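Local coordinates for escJ (Escherichia coli, PDB 1YJ7), which probably assembles, as a lipoprotein of the YscJ family, into a ring-shaped platform on which the type III secretion system is built, at residues Ile67-Pro72 with Ala85-Tyr89; Lys91-Glu96 with Cys108-Leu112; Lys2-Tyr6 with Phe47-Ile51; Glu13-Met17 with Gly58-Lys62. The protein carries 3 engineered substitutions. One frame throughout, in Å; residues are numbered along the deposited sequence.

Contact 1. Residues Ile67-Pro72 with Ala85-Tyr89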
loop_
_atom_site.group_PDB
_atom_site.type_symbol
_atom_site.label_atom_id
_atom_site.label_comp_id
_atom_site.label_asym_id
_atom_site.label_seq_id
_atom_site.Cartn_x
_atom_site.Cartn_y
_atom_site.Cartn_z
ATOM N N ILE D 67 5.415 22.399 3.110
ATOM C CA ILE D 67 4.319 23.228 3.618
ATOM C C ILE D 67 3.772 24.182 2.548
ATOM O O ILE D 67 2.588 24.478 2.535
ATOM C CB ILE D 67 4.767 24.013 4.873
ATOM C CG1 ILE D 67 3.586 24.730 5.520
ATOM C CG2 ILE D 67 5.919 24.976 4.560
ATOM C CD1 ILE D 67 3.911 25.234 6.929
ATOM N N GLU D 68 4.635 24.651 1.657
ATOM C CA GLU D 68 4.220 25.589 0.608
ATOM C C GLU D 68 3.423 24.918 -0.512
ATOM O O GLU D 68 2.783 25.605 -1.317
ATOM C CB GLU D 68 5.445 26.318 0.035
ATOM C CG GLU D 68 6.099 27.274 1.020
ATOM C CD GLU D 68 5.180 28.409 1.423
ATOM O OE1 GLU D 68 4.722 28.439 2.594
ATOM O OE2 GLU D 68 4.894 29.264 0.561
ATOM N N VAL D 69 3.477 23.591 -0.574
ATOM C CA VAL D 69 2.632 22.819 -1.484
ATOM C C VAL D 69 1.295 22.470 -0.831
ATOM O O VAL D 69 0.249 22.644 -1.452
ATOM C CB VAL D 69 3.343 21.532 -1.949
ATOM C CG1 VAL D 69 2.408 20.668 -2.810
ATOM C CG2 VAL D 69 4.612 21.881 -2.709
ATOM N N ILE D 70 1.326 21.982 0.409
ATOM C CA ILE D 70 0.107 21.678 1.170
ATOM C C ILE D 70 -0.763 22.930 1.370
ATOM O O ILE D 70 -1.987 22.852 1.295
ATOM C CB ILE D 70 0.454 21.032 2.548
ATOM C CG1 ILE D 70 1.247 19.726 2.373
ATOM C CG2 ILE D 70 -0.810 20.774 3.374
ATOM C CD1 ILE D 70 0.692 18.785 1.296
ATOM N N PHE D 71 -0.119 24.074 1.611
ATOM C CA PHE D 71 -0.801 25.352 1.838
ATOM C C PHE D 71 -0.193 26.428 0.917
ATOM O O PHE D 71 0.587 27.266 1.375
ATOM C CB PHE D 71 -0.642 25.797 3.295
ATOM C CG PHE D 71 -1.261 24.871 4.307
ATOM C CD1 PHE D 71 -0.504 24.378 5.365
ATOM C CD2 PHE D 71 -2.603 24.518 4.227
ATOM C CE1 PHE D 71 -1.066 23.540 6.309
ATOM C CE2 PHE D 71 -3.171 23.675 5.166
ATOM C CZ PHE D 71 -2.405 23.183 6.208
ATOM N N PRO D 72 -0.534 26.412 -0.373
ATOM C CA PRO D 72 0.079 27.326 -1.352
ATOM C C PRO D 72 -0.488 28.750 -1.353
ATOM O O PRO D 72 -1.092 29.153 -0.356
ATOM C CB PRO D 72 -0.196 26.642 -2.699
ATOM C CG PRO D 72 -1.379 25.768 -2.474
ATOM C CD PRO D 72 -1.529 25.524 -0.995
ATOM N N ALA D 85 0.622 27.629 11.183
ATOM C CA ALA D 85 1.528 26.548 10.753
ATOM C C ALA D 85 2.726 27.142 10.028
ATOM O O ALA D 85 3.840 26.644 10.163
ATOM C CB ALA D 85 0.813 25.558 9.844
ATOM N N LYS D 86 2.488 28.207 9.259
ATOM C CA LYS D 86 3.554 28.880 8.530
ATOM C C LYS D 86 4.471 29.646 9.488
ATOM O O LYS D 86 5.686 29.634 9.316
ATOM C CB LYS D 86 2.989 29.783 7.421
ATOM C CG LYS D 86 2.587 28.973 6.188
ATOM C CD LYS D 86 2.054 29.810 5.059
ATOM C CE LYS D 86 1.493 28.912 3.965
ATOM N NZ LYS D 86 1.288 29.612 2.661
ATOM N N ILE D 87 3.889 30.282 10.503
ATOM C CA ILE D 87 4.668 30.956 11.544
ATOM C C ILE D 87 5.534 29.946 12.321
ATOM O O ILE D 87 6.691 30.219 12.631
ATOM C CB ILE D 87 3.723 31.733 12.513
ATOM C CG1 ILE D 87 3.110 32.960 11.809
ATOM C CG2 ILE D 87 4.438 32.118 13.797
ATOM C CD1 ILE D 87 4.087 34.084 11.515
ATOM N N ASN D 88 4.962 28.790 12.650
ATOM C CA ASN D 88 5.692 27.737 13.351
ATOM C C ASN D 88 6.852 27.228 12.517
ATOM O O ASN D 88 7.931 26.987 13.035
ATOM C CB ASN D 88 4.751 26.557 13.643
ATOM C CG ASN D 88 5.339 25.556 14.595
ATOM O OD1 ASN D 88 5.582 25.876 15.763
ATOM N ND2 ASN D 88 5.542 24.300 14.118
ATOM N N TYR D 89 6.608 27.058 11.226
ATOM C CA TYR D 89 7.614 26.549 10.297
ATOM C C TYR D 89 8.761 27.537 10.168
ATOM O O TYR D 89 9.940 27.157 10.220
ATOM C CB TYR D 89 6.963 26.288 8.941
ATOM C CG TYR D 89 7.917 26.020 7.810
ATOM C CD1 TYR D 89 8.587 24.795 7.708
ATOM C CD2 TYR D 89 8.137 26.968 6.824
ATOM C CE1 TYR D 89 9.458 24.540 6.662
ATOM C CE2 TYR D 89 8.994 26.717 5.765
ATOM C CZ TYR D 89 9.651 25.502 5.697
ATOM O OH TYR D 89 10.507 25.248 4.646
#
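I67 is the apolar centre. It presses both ends of its branched side chain onto helix 80-99 from the short helix 67-70, which follows the loop after helix 47-56. This is a helix-on-helix contact made by one short turn on the helix opening the second α/β domain, with I67 and K86 closest in backbone (CA to CA 7.5 Å). I67 CG2 sits over the face of the Y89 ring, 3.7 Å from its centroid and only 10° off the normal, a CH-pi contact. With chi1 and chi2 both t, I67 CD1 extends to within 3.5 Å of A85 O and 4.3 Å of A85 CB. F71, the first residue to leave helical phi/psi, adds its ring obliquely, F71 CE1 lying 4.5 Å from A85 CB. The same surface meets another copy of the protein: I67 packs on L90 and A85 on I87 of the second subunit. Toward solvent, the chain of K86 is extended from chi2 to chi4, so that its ammonium spans the gap to the turn after helix 67-70. E68 OE1 makes a long salt bridge with K86 NZ at 3.6 Å, while K86 NZ donates a shorter hydrogen bond to F71 O, at 2.8 Å.

Contact 2. Residues Lys91-Glu96 with Cys108-Leu112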
loop_
_atom_site.group_PDB
_atom_site.type_symbol
_atom_site.label_atom_id
_atom_site.label_comp_id
_atom_site.label_asym_id
_atom_site.label_seq_id
_atom_site.Cartn_x
_atom_site.Cartn_y
_atom_site.Cartn_z
ATOM N N LYS D 91 9.716 29.655 12.474
ATOM C CA LYS D 91 10.473 29.543 13.700
ATOM C C LYS D 91 11.372 28.306 13.692
ATOM O O LYS D 91 12.538 28.390 14.053
ATOM C CB LYS D 91 9.562 29.515 14.931
ATOM C CG LYS D 91 10.307 29.458 16.274
ATOM C CD LYS D 91 11.223 30.692 16.545
ATOM C CE LYS D 91 10.434 31.984 16.700
ATOM N NZ LYS D 91 11.285 33.127 17.210
ATOM N N GLU D 92 10.835 27.166 13.276
ATOM C CA GLU D 92 11.652 25.950 13.181
ATOM C C GLU D 92 12.886 26.178 12.292
ATOM O O GLU D 92 14.014 25.775 12.648
ATOM C CB GLU D 92 10.821 24.800 12.593
ATOM C CG GLU D 92 9.809 24.225 13.566
ATOM C CD GLU D 92 8.840 23.261 12.898
ATOM O OE1 GLU D 92 8.042 22.648 13.634
ATOM O OE2 GLU D 92 8.899 23.108 11.646
ATOM N N GLN D 93 12.666 26.817 11.152
ATOM C CA GLN D 93 13.736 27.112 10.196
ATOM C C GLN D 93 14.746 28.094 10.756
ATOM O O GLN D 93 15.955 27.920 10.558
ATOM C CB GLN D 93 13.130 27.603 8.884
ATOM C CG GLN D 93 12.325 26.507 8.164
ATOM C CD GLN D 93 13.205 25.444 7.507
ATOM O OE1 GLN D 93 13.075 24.242 7.792
ATOM N NE2 GLN D 93 14.073 25.870 6.633
ATOM N N ASP D 94 14.266 29.109 11.485
ATOM C CA ASP D 94 15.142 30.073 12.131
ATOM C C ASP D 94 16.041 29.402 13.175
ATOM O O ASP D 94 17.219 29.728 13.298
ATOM C CB ASP D 94 14.326 31.155 12.855
ATOM C CG ASP D 94 13.646 32.142 11.920
ATOM O OD1 ASP D 94 13.934 32.189 10.691
ATOM O OD2 ASP D 94 12.800 32.954 12.380
ATOM N N ILE D 95 15.488 28.456 13.932
ATOM C CA ILE D 95 16.268 27.758 14.953
ATOM C C ILE D 95 17.280 26.815 14.305
ATOM O O ILE D 95 18.426 26.754 14.725
ATOM C CB ILE D 95 15.344 27.020 15.962
ATOM C CG1 ILE D 95 14.505 28.059 16.739
ATOM C CG2 ILE D 95 16.170 26.203 16.889
ATOM C CD1 ILE D 95 13.375 27.390 17.579
ATOM N N GLU D 96 16.862 26.111 13.261
ATOM C CA GLU D 96 17.777 25.260 12.494
ATOM C C GLU D 96 18.929 26.093 11.928
ATOM O O GLU D 96 20.084 25.683 12.004
ATOM C CB GLU D 96 17.045 24.504 11.385
ATOM C CG GLU D 96 16.078 23.426 11.874
ATOM C CD GLU D 96 15.326 22.713 10.760
ATOM O OE1 GLU D 96 14.358 21.971 11.060
ATOM O OE2 GLU D 96 15.699 22.874 9.569
ATOM N N CYS D 108 20.487 19.497 11.039
ATOM C CA CYS D 108 19.650 19.835 12.195
ATOM C C CYS D 108 18.189 19.742 11.788
ATOM O O CYS D 108 17.808 20.213 10.702
ATOM C CB CYS D 108 19.953 21.282 12.692
ATOM S SG CYS D 108 19.057 21.735 14.185
ATOM N N SER D 109 17.351 19.147 12.641
ATOM C CA SER D 109 15.919 19.220 12.485
ATOM C C SER D 109 15.296 19.656 13.790
ATOM O O SER D 109 15.681 19.180 14.843
ATOM C CB SER D 109 15.320 17.871 12.080
ATOM O OG SER D 109 15.554 17.587 10.719
ATOM N N VAL D 110 14.347 20.576 13.694
ATOM C CA VAL D 110 13.585 21.050 14.843
ATOM C C VAL D 110 12.112 20.899 14.517
ATOM O O VAL D 110 11.639 21.365 13.467
ATOM C CB VAL D 110 13.888 22.537 15.155
ATOM C CG1 VAL D 110 12.992 23.029 16.290
ATOM C CG2 VAL D 110 15.342 22.701 15.507
ATOM N N SER D 111 11.375 20.233 15.412
ATOM C CA SER D 111 9.929 20.182 15.315
ATOM C C SER D 111 9.353 20.811 16.576
ATOM O O SER D 111 9.632 20.336 17.689
ATOM C CB SER D 111 9.426 18.741 15.155
ATOM O OG SER D 111 8.010 18.731 15.006
ATOM N N LEU D 112 8.577 21.885 16.397
ATOM C CA LEU D 112 7.977 22.641 17.493
ATOM C C LEU D 112 6.495 22.342 17.680
ATOM O O LEU D 112 5.756 22.249 16.708
ATOM C CB LEU D 112 8.089 24.140 17.238
ATOM C CG LEU D 112 9.488 24.722 17.237
ATOM C CD1 LEU D 112 9.376 26.197 16.904
ATOM C CD2 LEU D 112 10.213 24.512 18.568
HETATM O O HOH W 1 6.834 20.351 13.131
HETATM O O HOH W 2 9.988 20.124 11.705
#
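This is a buried helix-on-strand contact in which two glutamates of helix 80-99 accept hydrogen bonds from backbone amides of strand 105-113. The segments run roughly antiparallel (147°), axes 7.7 Å apart at closest approach. E92 and E96, one helical turn apart, match two alternate strand residues: E92 OE1 accepts from L112 N at 2.9 Å, nearly linear at 176°, and E96 OE1 accepts from V110 N at 3.0 Å. S109 and S111 make their backbone bonds with L127 and A125 of strand 123-130, so the glutamates take the V110 and L112 amides on the other edge. Within this chain the strand is an outer one of a three-stranded mixed sheet, and helix 80-99, this sheet and helix 140-150 form an αββαβ domain, consistent with the ring-building motif of this family. Beneath the carboxylates, I95 CG2 meets V110 CG2 at 3.9 Å, I95 CD1 meets L112 CD1 at 4.2 Å, and K91 CG lies 3.4 Å from L112 CD1, while K91 NZ turns off to S150 O. S109 points away from the helix, its OG hydrogen-bonded to K101 of the second subunit. A water joins E92 OE1 (2.6 Å) and S111 OG (2.7 Å).

Contact 3. Residues Lys2-Tyr6 with Phe47-Ile51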
loop_
_atom_site.group_PDB
_atom_site.type_symbol
_atom_site.label_atom_id
_atom_site.label_comp_id
_atom_site.label_asym_id
_atom_site.label_seq_id
_atom_site.Cartn_x
_atom_site.Cartn_y
_atom_site.Cartn_z
ATOM N N LYS D 2 27.305 -1.943 -18.716
ATOM C CA LYS D 2 26.972 -0.999 -17.598
ATOM C C LYS D 2 25.468 -0.974 -17.325
ATOM O O LYS D 2 24.655 -0.950 -18.248
ATOM C CB LYS D 2 27.462 0.425 -17.904
ATOM C CG LYS D 2 28.981 0.640 -17.748
ATOM C CD LYS D 2 29.469 0.541 -16.284
ATOM C CE LYS D 2 30.653 1.474 -15.983
ATOM N NZ LYS D 2 30.973 1.583 -14.510
ATOM N N GLU D 3 25.119 -0.986 -16.041
ATOM C CA GLU D 3 23.755 -0.916 -15.568
ATOM C C GLU D 3 23.562 0.483 -14.983
ATOM O O GLU D 3 24.364 0.930 -14.171
ATOM C CB GLU D 3 23.560 -1.974 -14.486
ATOM C CG GLU D 3 22.159 -2.536 -14.316
ATOM C CD GLU D 3 21.581 -3.152 -15.577
ATOM O OE1 GLU D 3 20.656 -2.540 -16.110
ATOM O OE2 GLU D 3 22.044 -4.231 -16.026
ATOM N N GLN D 4 22.500 1.159 -15.396
ATOM C CA GLN D 4 22.136 2.454 -14.837
ATOM C C GLN D 4 21.608 2.304 -13.419
ATOM O O GLN D 4 20.836 1.371 -13.129
ATOM C CB GLN D 4 21.061 3.079 -15.703
ATOM C CG GLN D 4 20.634 4.461 -15.305
ATOM C CD GLN D 4 19.552 4.986 -16.232
ATOM O OE1 GLN D 4 18.360 4.917 -15.907
ATOM N NE2 GLN D 4 19.963 5.503 -17.391
ATOM N N LEU D 5 22.041 3.208 -12.536
ATOM C CA LEU D 5 21.496 3.300 -11.182
ATOM C C LEU D 5 20.399 4.370 -11.161
ATOM O O LEU D 5 19.211 4.051 -11.025
ATOM C CB LEU D 5 22.600 3.623 -10.159
ATOM C CG LEU D 5 23.640 2.537 -9.920
ATOM C CD1 LEU D 5 24.677 2.969 -8.911
ATOM C CD2 LEU D 5 23.008 1.236 -9.508
ATOM N N TYR D 6 20.799 5.635 -11.318
ATOM C CA TYR D 6 19.890 6.782 -11.280
ATOM C C TYR D 6 20.326 7.869 -12.244
ATOM O O TYR D 6 21.525 8.037 -12.501
ATOM C CB TYR D 6 19.788 7.387 -9.872
ATOM C CG TYR D 6 19.235 6.415 -8.878
ATOM C CD1 TYR D 6 20.059 5.694 -8.024
ATOM C CD2 TYR D 6 17.871 6.147 -8.848
ATOM C CE1 TYR D 6 19.531 4.765 -7.128
ATOM C CE2 TYR D 6 17.349 5.220 -7.970
ATOM C CZ TYR D 6 18.158 4.533 -7.124
ATOM O OH TYR D 6 17.578 3.603 -6.271
ATOM N N PHE D 47 26.073 -4.560 -9.708
ATOM C CA PHE D 47 24.753 -3.946 -9.531
ATOM C C PHE D 47 24.072 -4.303 -8.214
ATOM O O PHE D 47 23.579 -3.412 -7.497
ATOM C CB PHE D 47 23.822 -4.301 -10.701
ATOM C CG PHE D 47 22.489 -3.637 -10.609
ATOM C CD1 PHE D 47 22.320 -2.334 -11.009
ATOM C CD2 PHE D 47 21.410 -4.303 -10.051
ATOM C CE1 PHE D 47 21.074 -1.709 -10.919
ATOM C CE2 PHE D 47 20.191 -3.696 -9.948
ATOM C CZ PHE D 47 20.016 -2.398 -10.377
ATOM N N VAL D 48 24.009 -5.592 -7.885
ATOM C CA VAL D 48 23.314 -5.998 -6.657
ATOM C C VAL D 48 23.999 -5.415 -5.426
ATOM O O VAL D 48 23.340 -4.892 -4.540
ATOM C CB VAL D 48 23.193 -7.534 -6.531
ATOM C CG1 VAL D 48 22.667 -7.933 -5.161
ATOM C CG2 VAL D 48 22.289 -8.067 -7.638
ATOM N N ARG D 49 25.323 -5.489 -5.394
ATOM C CA ARG D 49 26.092 -4.951 -4.287
ATOM C C ARG D 49 25.867 -3.443 -4.165
ATOM O O ARG D 49 25.707 -2.928 -3.060
ATOM C CB ARG D 49 27.576 -5.282 -4.470
ATOM C CG ARG D 49 28.459 -4.941 -3.289
ATOM C CD ARG D 49 29.779 -5.711 -3.301
ATOM N NE ARG D 49 30.571 -5.418 -4.503
ATOM C CZ ARG D 49 31.661 -4.645 -4.535
ATOM N NH1 ARG D 49 32.115 -4.054 -3.441
ATOM N NH2 ARG D 49 32.295 -4.449 -5.682
ATOM N N ALA D 50 25.822 -2.752 -5.297
ATOM C CA ALA D 50 25.618 -1.304 -5.307
ATOM C C ALA D 50 24.257 -0.913 -4.736
ATOM O O ALA D 50 24.158 -0.007 -3.934
ATOM C CB ALA D 50 25.776 -0.746 -6.701
ATOM N N ILE D 51 23.211 -1.592 -5.177
ATOM C CA ILE D 51 21.880 -1.319 -4.683
ATOM C C ILE D 51 21.762 -1.622 -3.179
ATOM O O ILE D 51 21.070 -0.890 -2.448
ATOM C CB ILE D 51 20.848 -2.106 -5.538
ATOM C CG1 ILE D 51 20.841 -1.546 -6.970
ATOM C CG2 ILE D 51 19.446 -2.016 -4.929
ATOM C CD1 ILE D 51 20.563 -0.066 -7.097
#
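A classic beta bulge interrupts strand 3-9 here: L5 and Y6 both face L40 of strand 38-42, and the psi of -69° at L5 breaks the extended run. The strand is an edge of the three-stranded antiparallel sheet, order 1-3-2, of the N-terminal βαββα domain, and helix 47-56 packs on the sheet, along strand 3-9, on the same side as helix 11-23. Strand 3-6 and helix 47-51 point almost the same way, 9° apart, with axes 10.2 Å from each other, a spacing filled mainly by side chains. F47, at the start of the helix, reaches back to the strand: F47 CD1 is 3.3 Å from the aliphatic E3 CG, and F47 CE1 brings the ring edge to 3.8 Å from Q4 O. A second subunit adjoins the contact: its K30 and N15 donate to Q4 O and L5 O, and its Q18 packs on E3 and F47. On the inner side L21 of helix 11-23 touches both L5 and A50, closing the core. L5 sets its isobutyl end against the helix: L5 CD2 lies 3.8 Å from F47 CE1, 4.4 Å from A50 CB and 3.7 Å from I51 CD1.

Contact 4. Residues Glu13-Met17 with Gly58-Lys62; sequences EANQM and GFPKK. With PO4 (phosphate ion), chain H.
Residues 13-17 are regular α-helix within helix 11-23 (M17 N to E13 O 3.0 Å). Residues 58-62 form an irregular loop after helix 47-56. G58 has positive phi (76/27) and is the C-prime residue of a Schellman motif ending that helix; F59 to K62 are extended, and the F59-P60 peptide is cis. E13 lies opposite P60 (CA to CA 7.4 Å) and M17 opposite F59 (7.2 Å). The apolar contacts centre on F59 (chi1 m, chi2 107°), whose CB points toward the helix. M17 CG approaches F59 CD2 to 3.5 Å, and Q16 CB approaches F59 CZ to 3.9 Å. M17, with chi1 m and chi2 t, places SD 5.1 Å from the F59 centroid, an oblique Met-aromatic contact, and chi3 of -109° sets its CE 4.2 Å from P60 CB. This joins the loop to the two helices of the N-terminal βαββα domain, F59 also touching L54 of helix 47-56, where the chain leaves that domain. The polar contact is one hydrogen bond: E13 (chi1 t, chi2 134°, chi3 50° in the conformer given, one of two) takes K61 N on OE2 at 2.9 Å (174°). Pointing away from the helix, K62 (chi1 p) holds a phosphate, probably from the crystallisation liquor, by K62 NZ to O2 at 3.0 Å and weakly to O1 at 3.5 Å; K101 of the third subunit also binds it.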
loop_
_atom_site.group_PDB
_atom_site.type_symbol
_atom_site.label_atom_id
_atom_site.label_comp_id
_atom_site.label_asym_id
_atom_site.label_seq_id
_atom_site.Cartn_x
_atom_site.Cartn_y
_atom_site.Cartn_z
ATOM N N GLU D 13 23.791 14.894 -4.431
ATOM C CA GLU D 13 23.282 13.518 -4.312
ATOM C C GLU D 13 24.213 12.551 -5.065
ATOM O O GLU D 13 24.602 11.500 -4.549
ATOM C CB GLU D 13 21.820 13.372 -4.699
ATOM C CG GLU D 13 21.307 11.983 -4.356
ATOM C CD GLU D 13 19.967 11.962 -3.659
ATOM O OE1 GLU D 13 19.042 12.622 -4.150
ATOM O OE2 GLU D 13 19.848 11.265 -2.632
ATOM N N ALA D 14 24.573 12.920 -6.281
ATOM C CA ALA D 14 25.452 12.105 -7.096
ATOM C C ALA D 14 26.815 11.944 -6.416
ATOM O O ALA D 14 27.339 10.839 -6.367
ATOM C CB ALA D 14 25.598 12.690 -8.498
ATOM N N ASN D 15 27.393 13.024 -5.894
ATOM C CA ASN D 15 28.694 12.924 -5.245
ATOM C C ASN D 15 28.662 12.023 -4.017
ATOM O O ASN D 15 29.581 11.253 -3.779
ATOM C CB ASN D 15 29.216 14.293 -4.809
ATOM C CG ASN D 15 29.744 15.119 -5.964
ATOM O OD1 ASN D 15 30.070 14.593 -7.038
ATOM N ND2 ASN D 15 29.789 16.436 -5.760
ATOM N N GLN D 16 27.630 12.167 -3.204
ATOM C CA GLN D 16 27.525 11.343 -2.000
ATOM C C GLN D 16 27.385 9.868 -2.348
ATOM O O GLN D 16 28.059 9.019 -1.746
ATOM C CB GLN D 16 26.398 11.833 -1.090
ATOM C CG GLN D 16 26.736 13.213 -0.512
ATOM C CD GLN D 16 25.682 13.742 0.425
ATOM O OE1 GLN D 16 24.507 13.411 0.292
ATOM N NE2 GLN D 16 26.105 14.584 1.377
ATOM N N MET D 17 26.545 9.555 -3.323
ATOM C CA MET D 17 26.350 8.162 -3.733
ATOM C C MET D 17 27.616 7.610 -4.374
ATOM O O MET D 17 28.033 6.499 -4.085
ATOM C CB MET D 17 25.146 8.028 -4.671
ATOM C CG MET D 17 23.837 8.229 -3.973
ATOM S SD MET D 17 22.400 7.832 -5.072
ATOM C CE MET D 17 21.912 9.235 -5.264
ATOM N N GLY D 58 20.261 4.655 2.780
ATOM C CA GLY D 58 19.114 5.509 2.588
ATOM C C GLY D 58 19.141 6.362 1.349
ATOM O O GLY D 58 18.518 7.436 1.344
ATOM N N PHE D 59 19.849 5.896 0.311
ATOM C CA PHE D 59 19.925 6.595 -0.971
ATOM C C PHE D 59 19.104 5.907 -2.067
ATOM O O PHE D 59 19.091 4.667 -2.128
ATOM C CB PHE D 59 21.369 6.620 -1.454
ATOM C CG PHE D 59 22.242 7.587 -0.719
ATOM C CD1 PHE D 59 23.192 7.131 0.175
ATOM C CD2 PHE D 59 22.149 8.951 -0.953
ATOM C CE1 PHE D 59 24.022 8.011 0.847
ATOM C CE2 PHE D 59 22.973 9.828 -0.281
ATOM C CZ PHE D 59 23.918 9.362 0.610
ATOM N N PRO D 60 18.464 6.680 -2.950
ATOM C CA PRO D 60 18.411 8.146 -2.879
ATOM C C PRO D 60 17.484 8.656 -1.771
ATOM O O PRO D 60 16.540 7.975 -1.378
ATOM C CB PRO D 60 17.855 8.544 -4.257
ATOM C CG PRO D 60 17.020 7.411 -4.648
ATOM C CD PRO D 60 17.722 6.179 -4.118
ATOM N N LYS D 61 17.765 9.855 -1.278
ATOM C CA LYS D 61 17.052 10.391 -0.131
ATOM C C LYS D 61 15.628 10.717 -0.516
ATOM O O LYS D 61 15.369 11.284 -1.566
ATOM C CB LYS D 61 17.746 11.636 0.414
ATOM C CG LYS D 61 19.167 11.401 0.880
ATOM C CD LYS D 61 19.220 10.743 2.232
ATOM C CE LYS D 61 20.654 10.538 2.684
ATOM N NZ LYS D 61 20.791 9.269 3.443
ATOM N N LYS D 62 14.688 10.314 0.323
ATOM C CA LYS D 62 13.302 10.571 -0.002
ATOM C C LYS D 62 12.929 11.995 0.365
ATOM O O LYS D 62 13.573 12.623 1.210
ATOM C CB LYS D 62 12.361 9.500 0.569
ATOM C CG LYS D 62 12.211 9.421 2.043
ATOM C CD LYS D 62 11.277 8.258 2.411
ATOM C CE LYS D 62 9.814 8.577 2.142
ATOM N NZ LYS D 62 8.887 7.505 2.640
HETATM P P PO4 H . 5.240 8.378 3.441
HETATM O O1 PO4 H . 6.174 9.571 3.337
HETATM O O2 PO4 H . 5.978 7.083 3.155
HETATM O O3 PO4 H . 4.151 8.559 2.402
HETATM O O4 PO4 H . 4.642 8.384 4.833
#

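Contacts 3 and 4 belong to the N-terminal domain and touch through Y6 OH and P60 CD (3.4 Å). Their segments alternate along the chain: contact 3 holds helix 47-56 to strand 3-9 and contact 4 helix 11-23 to the exit loop. Contacts 1 and 2 share helix 80-99 and meet where N88 ND2 approaches L112 O (3.3 Å); contacts 2 and 3 lie on opposite sides of the chain centre. Contacts 2 and 3 are buried, contact 1 partly so, and contact 4 lies at the surface. Contact 3 is van der Waals packing without hydrogen bonds between its segments, whereas in contacts 1, 2 and 4 charged side chains hydrogen-bond to backbone, glutamates to amides and a lysine to a carbonyl.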